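Local coordinates for toxin protein (Yersinia entomophaga, PDB 6AQK) that probably acts as an ADP-ribosyltransferase toxin, transferring ADP-ribose from NAD+ to a target, as the C-terminal domain of an RHS protein, at residues A97-T102 / F165-G170; P169-V174 / V185-Y190; R192-S197 / K223-P228. All blocks are in the same frame, centred on the assembly; numbering follows the deposited sequence.

Contact 1: residues A97-T102 / F165-G170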
loop_
_atom_site.group_PDB
_atom_site.type_symbol
_atom_site.label_atom_id
_atom_site.label_comp_id
_atom_site.label_asym_id
_atom_site.label_seq_id
_atom_site.Cartn_x
_atom_site.Cartn_y
_atom_site.Cartn_z
ATOM N N ALA A 97 -11.675 -2.662 -11.130
ATOM C CA ALA A 97 -12.680 -2.843 -10.078
ATOM C C ALA A 97 -13.738 -1.794 -10.315
ATOM O O ALA A 97 -13.394 -0.717 -10.721
ATOM C CB ALA A 97 -12.054 -2.669 -8.702
ATOM N N ASP A 98 -14.998 -2.107 -10.006
ATOM C CA ASP A 98 -16.103 -1.159 -10.246
ATOM C C ASP A 98 -16.809 -0.723 -8.946
ATOM O O ASP A 98 -17.971 -0.358 -8.965
ATOM C CB ASP A 98 -17.144 -1.783 -11.208
ATOM C CG ASP A 98 -17.694 -3.130 -10.704
ATOM O OD1 ASP A 98 -17.352 -3.579 -9.576
ATOM O OD2 ASP A 98 -18.458 -3.766 -11.461
ATOM N N VAL A 99 -16.123 -0.818 -7.818
ATOM C CA VAL A 99 -16.653 -0.291 -6.557
ATOM C C VAL A 99 -16.282 1.181 -6.470
ATOM O O VAL A 99 -15.360 1.617 -7.123
ATOM C CB VAL A 99 -16.153 -1.128 -5.336
ATOM C CG1 VAL A 99 -16.805 -2.493 -5.360
ATOM C CG2 VAL A 99 -14.622 -1.255 -5.342
ATOM N N ASN A 100 -17.003 1.924 -5.644
ATOM C CA ASN A 100 -16.802 3.354 -5.377
ATOM C C ASN A 100 -15.736 3.653 -4.334
ATOM O O ASN A 100 -15.252 4.764 -4.267
ATOM C CB ASN A 100 -18.085 4.023 -4.822
ATOM C CG ASN A 100 -19.181 4.114 -5.848
ATOM O OD1 ASN A 100 -18.912 4.237 -7.068
ATOM N ND2 ASN A 100 -20.438 4.036 -5.369
ATOM N N GLU A 101 -15.395 2.657 -3.548
ATOM C CA GLU A 101 -14.559 2.866 -2.349
ATOM C C GLU A 101 -13.939 1.525 -1.931
ATOM O O GLU A 101 -14.539 0.451 -2.088
ATOM C CB GLU A 101 -15.335 3.508 -1.183
ATOM C CG GLU A 101 -16.537 2.716 -0.752
ATOM C CD GLU A 101 -17.381 3.322 0.375
ATOM O OE1 GLU A 101 -18.275 2.545 0.815
ATOM O OE2 GLU A 101 -17.181 4.487 0.808
ATOM N N THR A 102 -12.736 1.632 -1.401
ATOM C CA THR A 102 -12.024 0.485 -0.829
ATOM C C THR A 102 -11.308 0.952 0.456
ATOM O O THR A 102 -11.365 2.137 0.833
ATOM C CB THR A 102 -11.022 -0.120 -1.761
ATOM O OG1 THR A 102 -9.963 0.824 -2.019
ATOM C CG2 THR A 102 -11.662 -0.576 -2.966
ATOM N N PHE A 165 -10.522 4.865 0.898
ATOM C CA PHE A 165 -10.300 5.310 -0.474
ATOM C C PHE A 165 -11.603 5.572 -1.188
ATOM O O PHE A 165 -12.498 4.739 -1.215
ATOM C CB PHE A 165 -9.535 4.267 -1.213
ATOM C CG PHE A 165 -8.101 4.151 -0.737
ATOM C CD1 PHE A 165 -7.226 5.230 -0.817
ATOM C CD2 PHE A 165 -7.634 2.962 -0.232
ATOM C CE1 PHE A 165 -5.930 5.139 -0.334
ATOM C CE2 PHE A 165 -6.372 2.885 0.264
ATOM C CZ PHE A 165 -5.518 3.920 0.178
ATOM N N ASP A 166 -11.687 6.781 -1.709
ATOM C CA ASP A 166 -12.709 7.165 -2.699
ATOM C C ASP A 166 -12.130 6.955 -4.100
ATOM O O ASP A 166 -11.148 7.591 -4.475
ATOM C CB ASP A 166 -13.082 8.636 -2.431
ATOM C CG ASP A 166 -14.062 9.200 -3.427
ATOM O OD1 ASP A 166 -14.711 8.422 -4.150
ATOM O OD2 ASP A 166 -14.197 10.451 -3.463
ATOM N N LEU A 167 -12.754 6.067 -4.859
ATOM C CA LEU A 167 -12.236 5.739 -6.199
ATOM C C LEU A 167 -12.828 6.689 -7.240
ATOM O O LEU A 167 -13.971 6.627 -7.481
ATOM C CB LEU A 167 -12.531 4.303 -6.523
ATOM C CG LEU A 167 -11.494 3.303 -6.044
ATOM C CD1 LEU A 167 -10.948 3.531 -4.658
ATOM C CD2 LEU A 167 -12.002 1.881 -6.236
ATOM N N GLU A 168 -12.020 7.521 -7.879
ATOM C CA GLU A 168 -12.571 8.472 -8.902
ATOM C C GLU A 168 -12.713 7.664 -10.206
ATOM O O GLU A 168 -11.906 6.765 -10.456
ATOM C CB GLU A 168 -11.632 9.615 -9.154
ATOM C CG GLU A 168 -11.551 10.623 -8.004
ATOM C CD GLU A 168 -10.728 11.869 -8.368
ATOM O OE1 GLU A 168 -10.052 11.944 -9.444
ATOM O OE2 GLU A 168 -10.747 12.798 -7.540
ATOM N N PRO A 169 -13.696 8.010 -11.065
ATOM C CA PRO A 169 -13.790 7.348 -12.380
ATOM C C PRO A 169 -12.449 7.366 -13.132
ATOM O O PRO A 169 -11.785 8.372 -13.157
ATOM C CB PRO A 169 -14.870 8.210 -13.098
ATOM C CG PRO A 169 -15.761 8.618 -11.970
ATOM C CD PRO A 169 -14.770 9.027 -10.881
ATOM N N GLY A 170 -12.056 6.257 -13.718
ATOM C CA GLY A 170 -10.750 6.185 -14.417
ATOM C C GLY A 170 -9.591 5.805 -13.485
ATOM O O GLY A 170 -8.435 5.803 -13.897
#
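The start of strand 101-106 runs antiparallel to the end of strand 161-167, with T102 and F165 as a hydrogen-bonded pair and E101 and D166 as the non-hydrogen-bonded pair beside it. This pairing lays strand 101-106, one of the two edge strands of the mixed five-stranded sheet, against strand 161-167 in the toxin domain, a probable ADP-ribosyltransferase. T102 N meets F165 O at 3.1 Å, in the carbonyl plane and on a lone pair, whereas F165 N approaches T102 O at 2.9 Å from above the carbonyl plane. L167 carries most of the apolar packing. Its CG stands anti to the carbonyl carbon (chi1 -87°), and its two methyls divide the work: CD2 lies alongside the V99 side chain, 4.2 Å from V99 CG2, while CD1 comes within 3.9 Å of T102 OG1. T102 holds OG1 in the crowded position between backbone N and carbonyl carbon (chi1 65°), so that the hydroxyl lies 3.6 Å from F165 CB and has a weak hydrogen bond to T147. T102 and F165 share the face that meets the two-stranded sheet, T102 touching V185 and F165 touching T147; L167 packs on F187. On the other face the carboxylates diverge, E101 to H164 and D166 to R225, which probably eases their mutual repulsion. Past the paired residues, L167 N donates a nearly straight bond (168°) to N100 O at 2.9 Å.

Contact 2: residues P169-V174 / V185-Y190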
loop_
_atom_site.group_PDB
_atom_site.type_symbol
_atom_site.label_atom_id
_atom_site.label_comp_id
_atom_site.label_asym_id
_atom_site.label_seq_id
_atom_site.Cartn_x
_atom_site.Cartn_y
_atom_site.Cartn_z
ATOM N N PRO A 169 -13.696 8.010 -11.065
ATOM C CA PRO A 169 -13.790 7.348 -12.380
ATOM C C PRO A 169 -12.449 7.366 -13.132
ATOM O O PRO A 169 -11.785 8.372 -13.157
ATOM C CB PRO A 169 -14.870 8.210 -13.098
ATOM C CG PRO A 169 -15.761 8.618 -11.970
ATOM C CD PRO A 169 -14.770 9.027 -10.881
ATOM N N GLY A 170 -12.056 6.257 -13.718
ATOM C CA GLY A 170 -10.750 6.185 -14.417
ATOM C C GLY A 170 -9.591 5.805 -13.485
ATOM O O GLY A 170 -8.435 5.803 -13.897
ATOM N N HIS A 171 -9.910 5.495 -12.217
ATOM C CA HIS A 171 -8.847 5.042 -11.251
ATOM C C HIS A 171 -8.210 3.772 -11.720
ATOM O O HIS A 171 -8.731 3.072 -12.607
ATOM C CB HIS A 171 -9.433 4.812 -9.882
ATOM C CG HIS A 171 -10.414 3.714 -9.845
ATOM N ND1 HIS A 171 -10.041 2.380 -9.790
ATOM C CD2 HIS A 171 -11.760 3.731 -9.984
ATOM C CE1 HIS A 171 -11.129 1.637 -9.873
ATOM N NE2 HIS A 171 -12.192 2.438 -9.983
ATOM N N ALA A 172 -7.094 3.422 -11.104
ATOM C CA ALA A 172 -6.249 2.318 -11.550
ATOM C C ALA A 172 -6.423 1.024 -10.741
ATOM O O ALA A 172 -5.652 0.114 -10.893
ATOM C CB ALA A 172 -4.775 2.780 -11.500
ATOM N N GLY A 173 -7.472 0.908 -9.933
ATOM C CA GLY A 173 -7.663 -0.265 -9.082
ATOM C C GLY A 173 -8.180 -1.429 -9.911
ATOM O O GLY A 173 -9.126 -1.285 -10.684
ATOM N N VAL A 174 -7.600 -2.601 -9.703
ATOM C CA VAL A 174 -8.039 -3.755 -10.401
ATOM C C VAL A 174 -8.460 -4.894 -9.497
ATOM O O VAL A 174 -7.889 -5.123 -8.393
ATOM C CB VAL A 174 -6.917 -4.223 -11.299
ATOM C CG1 VAL A 174 -6.544 -3.154 -12.297
ATOM C CG2 VAL A 174 -5.684 -4.692 -10.555
ATOM N N VAL A 185 -8.848 -5.376 -4.083
ATOM C CA VAL A 185 -8.642 -4.501 -5.222
ATOM C C VAL A 185 -7.226 -3.951 -5.128
ATOM O O VAL A 185 -6.885 -3.350 -4.135
ATOM C CB VAL A 185 -9.662 -3.329 -5.183
ATOM C CG1 VAL A 185 -9.352 -2.305 -6.248
ATOM C CG2 VAL A 185 -11.099 -3.836 -5.248
ATOM N N THR A 186 -6.441 -4.106 -6.172
ATOM C CA THR A 186 -5.065 -3.666 -6.158
ATOM C C THR A 186 -4.739 -2.468 -7.018
ATOM O O THR A 186 -5.333 -2.273 -8.136
ATOM C CB THR A 186 -4.216 -4.878 -6.634
ATOM O OG1 THR A 186 -4.667 -6.051 -5.941
ATOM C CG2 THR A 186 -2.688 -4.677 -6.379
ATOM N N PHE A 187 -3.754 -1.685 -6.570
ATOM C CA PHE A 187 -3.365 -0.461 -7.250
ATOM C C PHE A 187 -1.941 -0.587 -7.620
ATOM O O PHE A 187 -1.194 -1.303 -6.956
ATOM C CB PHE A 187 -3.619 0.754 -6.400
ATOM C CG PHE A 187 -5.076 1.025 -6.200
ATOM C CD1 PHE A 187 -5.814 0.284 -5.283
ATOM C CD2 PHE A 187 -5.734 1.900 -7.036
ATOM C CE1 PHE A 187 -7.158 0.536 -5.100
ATOM C CE2 PHE A 187 -7.079 2.174 -6.854
ATOM C CZ PHE A 187 -7.797 1.466 -5.907
ATOM N N PRO A 188 -1.541 0.048 -8.725
ATOM C CA PRO A 188 -0.199 -0.148 -9.184
ATOM C C PRO A 188 0.877 0.662 -8.488
ATOM O O PRO A 188 0.613 1.675 -7.830
ATOM C CB PRO A 188 -0.315 0.232 -10.685
ATOM C CG PRO A 188 -1.285 1.347 -10.628
ATOM C CD PRO A 188 -2.299 0.887 -9.650
ATOM N N LEU A 189 2.112 0.201 -8.617
ATOM C CA LEU A 189 3.257 1.011 -8.173
ATOM C C LEU A 189 3.175 2.437 -8.782
ATOM O O LEU A 189 2.863 2.592 -9.982
ATOM C CB LEU A 189 4.550 0.340 -8.594
ATOM C CG LEU A 189 5.851 0.980 -8.025
ATOM C CD1 LEU A 189 5.826 1.053 -6.490
ATOM C CD2 LEU A 189 7.054 0.187 -8.500
ATOM N N TYR A 190 3.403 3.465 -7.983
ATOM C CA TYR A 190 3.273 4.891 -8.396
ATOM C C TYR A 190 1.858 5.363 -8.643
ATOM O O TYR A 190 1.657 6.481 -9.101
ATOM C CB TYR A 190 4.198 5.315 -9.553
ATOM C CG TYR A 190 5.585 4.699 -9.497
ATOM C CD1 TYR A 190 6.389 4.818 -8.374
ATOM C CD2 TYR A 190 6.130 4.066 -10.622
ATOM C CE1 TYR A 190 7.663 4.260 -8.310
ATOM C CE2 TYR A 190 7.419 3.487 -10.562
ATOM C CZ TYR A 190 8.186 3.610 -9.434
ATOM O OH TYR A 190 9.458 3.078 -9.377
#
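G173 sets its CA over one face of the F187 ring, 3.6 Å from the ring centroid and 21° off the normal, a CH-pi contact offset toward the rim. The nearest ring atoms are CD2 and CE2, and G173 N is 3.4 Å from F187 CE2, out by the rim. G173, without a side chain, also packs its CA against V185 CG1 at 3.9 Å. Next to it, the methyl of A172 abuts the P188 ring, with A172 CB 3.6 Å from P188 CD. A single antiparallel bridge fixes this packing: V174 and T186 form a hydrogen-bonded pair, V174 N reaching T186 O and T186 N reaching V174 O, both at 2.8 Å and in the carbonyl planes. The bridge joins the loop that follows strand 161-167 to strand 184-187, which pairs on with strand 145-148 in the small antiparallel sheet. H171 steadies the glycine from within the loop. With its CG in the crowded position between N and carbonyl carbon (chi1 65°), the imidazole curls back and ND1 accepts G173 N at 3.0 Å, in the ring plane, consistent with ND1 carrying no proton. Farther out, W91 donates NE1 to A172 O and packs against V174 and P188, while G173 bonds through its backbone to A97.

Contact 3: residues R192-S197 / K223-P228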
loop_
_atom_site.group_PDB
_atom_site.type_symbol
_atom_site.label_atom_id
_atom_site.label_comp_id
_atom_site.label_asym_id
_atom_site.label_seq_id
_atom_site.Cartn_x
_atom_site.Cartn_y
_atom_site.Cartn_z
ATOM N N ARG A 192 -1.377 7.277 -8.305
ATOM C CA ARG A 192 -1.607 8.617 -7.809
ATOM C C ARG A 192 -2.788 8.667 -6.891
ATOM O O ARG A 192 -3.871 8.213 -7.240
ATOM C CB ARG A 192 -1.824 9.601 -8.998
ATOM C CG ARG A 192 -0.521 9.841 -9.769
ATOM C CD ARG A 192 -0.590 10.808 -10.950
ATOM N NE ARG A 192 -1.949 10.989 -11.431
ATOM C CZ ARG A 192 -2.695 12.100 -11.330
ATOM N NH1 ARG A 192 -3.918 12.091 -11.829
ATOM N NH2 ARG A 192 -2.245 13.230 -10.772
ATOM N N MET A 193 -2.578 9.281 -5.746
ATOM C CA MET A 193 -3.649 9.512 -4.779
ATOM C C MET A 193 -3.548 10.929 -4.194
ATOM O O MET A 193 -2.480 11.540 -4.151
ATOM C CB MET A 193 -3.638 8.469 -3.686
ATOM C CG MET A 193 -2.460 8.471 -2.751
ATOM S SD MET A 193 -2.598 7.262 -1.369
ATOM C CE MET A 193 -2.683 5.755 -2.296
ATOM N N LYS A 194 -4.678 11.421 -3.731
ATOM C CA LYS A 194 -4.774 12.726 -3.102
ATOM C C LYS A 194 -5.243 12.511 -1.679
ATOM O O LYS A 194 -6.322 11.981 -1.526
ATOM C CB LYS A 194 -5.754 13.577 -3.886
ATOM C CG LYS A 194 -5.959 14.975 -3.338
ATOM C CD LYS A 194 -7.105 15.545 -4.157
ATOM C CE LYS A 194 -7.684 16.843 -3.622
ATOM N NZ LYS A 194 -6.813 17.957 -4.083
ATOM N N ILE A 195 -4.388 12.815 -0.708
ATOM C CA ILE A 195 -4.741 12.695 0.701
ATOM C C ILE A 195 -5.640 13.898 0.981
ATOM O O ILE A 195 -5.215 15.063 0.782
ATOM C CB ILE A 195 -3.545 12.749 1.638
ATOM C CG1 ILE A 195 -2.441 11.746 1.207
ATOM C CG2 ILE A 195 -3.996 12.500 3.102
ATOM C CD1 ILE A 195 -2.918 10.330 1.044
ATOM N N THR A 196 -6.849 13.625 1.467
ATOM C CA THR A 196 -7.734 14.711 1.810
ATOM C C THR A 196 -7.951 14.954 3.278
ATOM O O THR A 196 -8.350 16.073 3.656
ATOM C CB THR A 196 -9.092 14.574 1.124
ATOM O OG1 THR A 196 -9.749 13.412 1.622
ATOM C CG2 THR A 196 -8.868 14.366 -0.375
ATOM N N SER A 197 -7.708 13.972 4.135
ATOM C CA SER A 197 -8.019 14.144 5.571
ATOM C C SER A 197 -7.271 13.123 6.400
ATOM O O SER A 197 -7.170 11.928 5.972
ATOM C CB SER A 197 -9.511 13.890 5.798
ATOM O OG SER A 197 -9.739 14.262 7.124
ATOM N N LYS A 223 -8.136 9.408 4.811
ATOM C CA LYS A 223 -9.030 9.534 3.678
ATOM C C LYS A 223 -8.241 10.053 2.473
ATOM O O LYS A 223 -7.546 11.054 2.561
ATOM C CB LYS A 223 -10.143 10.543 3.984
ATOM C CG LYS A 223 -10.978 10.075 5.168
ATOM C CD LYS A 223 -12.287 10.832 5.356
ATOM C CE LYS A 223 -13.322 10.527 4.283
ATOM N NZ LYS A 223 -14.434 11.531 4.452
ATOM N N ALA A 224 -8.420 9.375 1.351
ATOM C CA ALA A 224 -7.738 9.682 0.123
ATOM C C ALA A 224 -8.565 9.326 -1.086
ATOM O O ALA A 224 -9.444 8.462 -1.028
ATOM C CB ALA A 224 -6.424 8.931 0.073
ATOM N N ARG A 225 -8.263 9.980 -2.212
ATOM C CA ARG A 225 -8.906 9.738 -3.470
ATOM C C ARG A 225 -7.964 9.075 -4.367
ATOM O O ARG A 225 -6.810 9.491 -4.438
ATOM C CB ARG A 225 -9.324 11.053 -4.115
ATOM C CG ARG A 225 -10.068 11.981 -3.171
ATOM C CD ARG A 225 -10.438 13.346 -3.807
ATOM N NE ARG A 225 -11.269 13.245 -5.006
ATOM C CZ ARG A 225 -12.562 12.897 -5.038
ATOM N NH1 ARG A 225 -13.218 12.579 -3.930
ATOM N NH2 ARG A 225 -13.210 12.854 -6.203
ATOM N N MET A 226 -8.418 8.008 -5.023
ATOM C CA MET A 226 -7.551 7.334 -6.033
ATOM C C MET A 226 -7.828 8.056 -7.372
ATOM O O MET A 226 -8.947 8.166 -7.771
ATOM C CB MET A 226 -7.883 5.861 -6.098
ATOM C CG MET A 226 -7.674 5.146 -4.768
ATOM S SD MET A 226 -5.938 5.236 -4.285
ATOM C CE MET A 226 -5.627 3.594 -3.625
ATOM N N LEU A 227 -6.793 8.572 -7.993
ATOM C CA LEU A 227 -6.918 9.480 -9.156
ATOM C C LEU A 227 -6.755 8.704 -10.445
ATOM O O LEU A 227 -6.156 7.614 -10.429
ATOM C CB LEU A 227 -5.821 10.551 -9.110
ATOM C CG LEU A 227 -5.721 11.379 -7.803
ATOM C CD1 LEU A 227 -4.579 12.395 -7.797
ATOM C CD2 LEU A 227 -7.052 12.041 -7.535
ATOM N N PRO A 228 -7.253 9.289 -11.559
ATOM C CA PRO A 228 -7.224 8.603 -12.834
ATOM C C PRO A 228 -5.834 8.344 -13.281
ATOM O O PRO A 228 -4.906 9.094 -12.906
ATOM C CB PRO A 228 -8.003 9.510 -13.792
ATOM C CG PRO A 228 -8.816 10.404 -12.932
ATOM C CD PRO A 228 -8.085 10.521 -11.611
HETATM O O HOH W 1 -3.039 6.453 -10.606
#
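R192 sets its CG anti to the carbonyl carbon (chi1 -71°), then bends sharply at chi3 (-20°), which folds the guanidinium across L227. One face of that group receives L227 CD1, 4.0 Å from R192 CZ, and at its edge R192 NH1 makes a weak but straight bond of 3.3 Å to P228 O. M193, with CG in the crowded position (chi1 67°), lies side by side with M226, so that M193 CE touches M226 SD at 3.8 Å on the same face as I195 and A224. The strands 192-200 and 220-226 are antiparallel neighbours in the mixed sheet. K194 and R225 form a hydrogen-bonded pair, and their aliphatic stems run together, K194 CD 4.0 Å from R225 CD. Beyond A224 the register slips through a classic beta bulge: T196 and S197 both face K223, T196 N giving K223 O a bond of 2.9 Å and S197 N a weak one, while K223 N closes the pair on S197 O. R192, K194 and R225 each have acidic partners on neighbouring strands or just past them, R192 with E138, K194 with D136, and R225 with both D166 and E168. This neutralisation probably offsets the like charges of K194 NZ and R225 NE, which stay 6.6 Å apart.

In the fold
Contact 1 and contact 3 belong to the same mixed sheet, with centres about 11 Å apart: strand 161-167 of contact 1 borders strand 220-226 of contact 3, and the acidic partners of R225 lie in contact 1. Contact 2 lies outside that sheet, its centre about 9 Å from that of contact 1 and 11 Å from that of contact 3. Contact 1 closes at P169 and G170, where contact 2 opens, and contact 3 follows later in the chain. L167 CD1 and M226 CE both pack against F187, so strand 184-187 covers sheet residues of both other contacts. Contacts 1 and 3 pair strands within the larger sheet, while contact 2 ties the loop that leaves it to the small sheet.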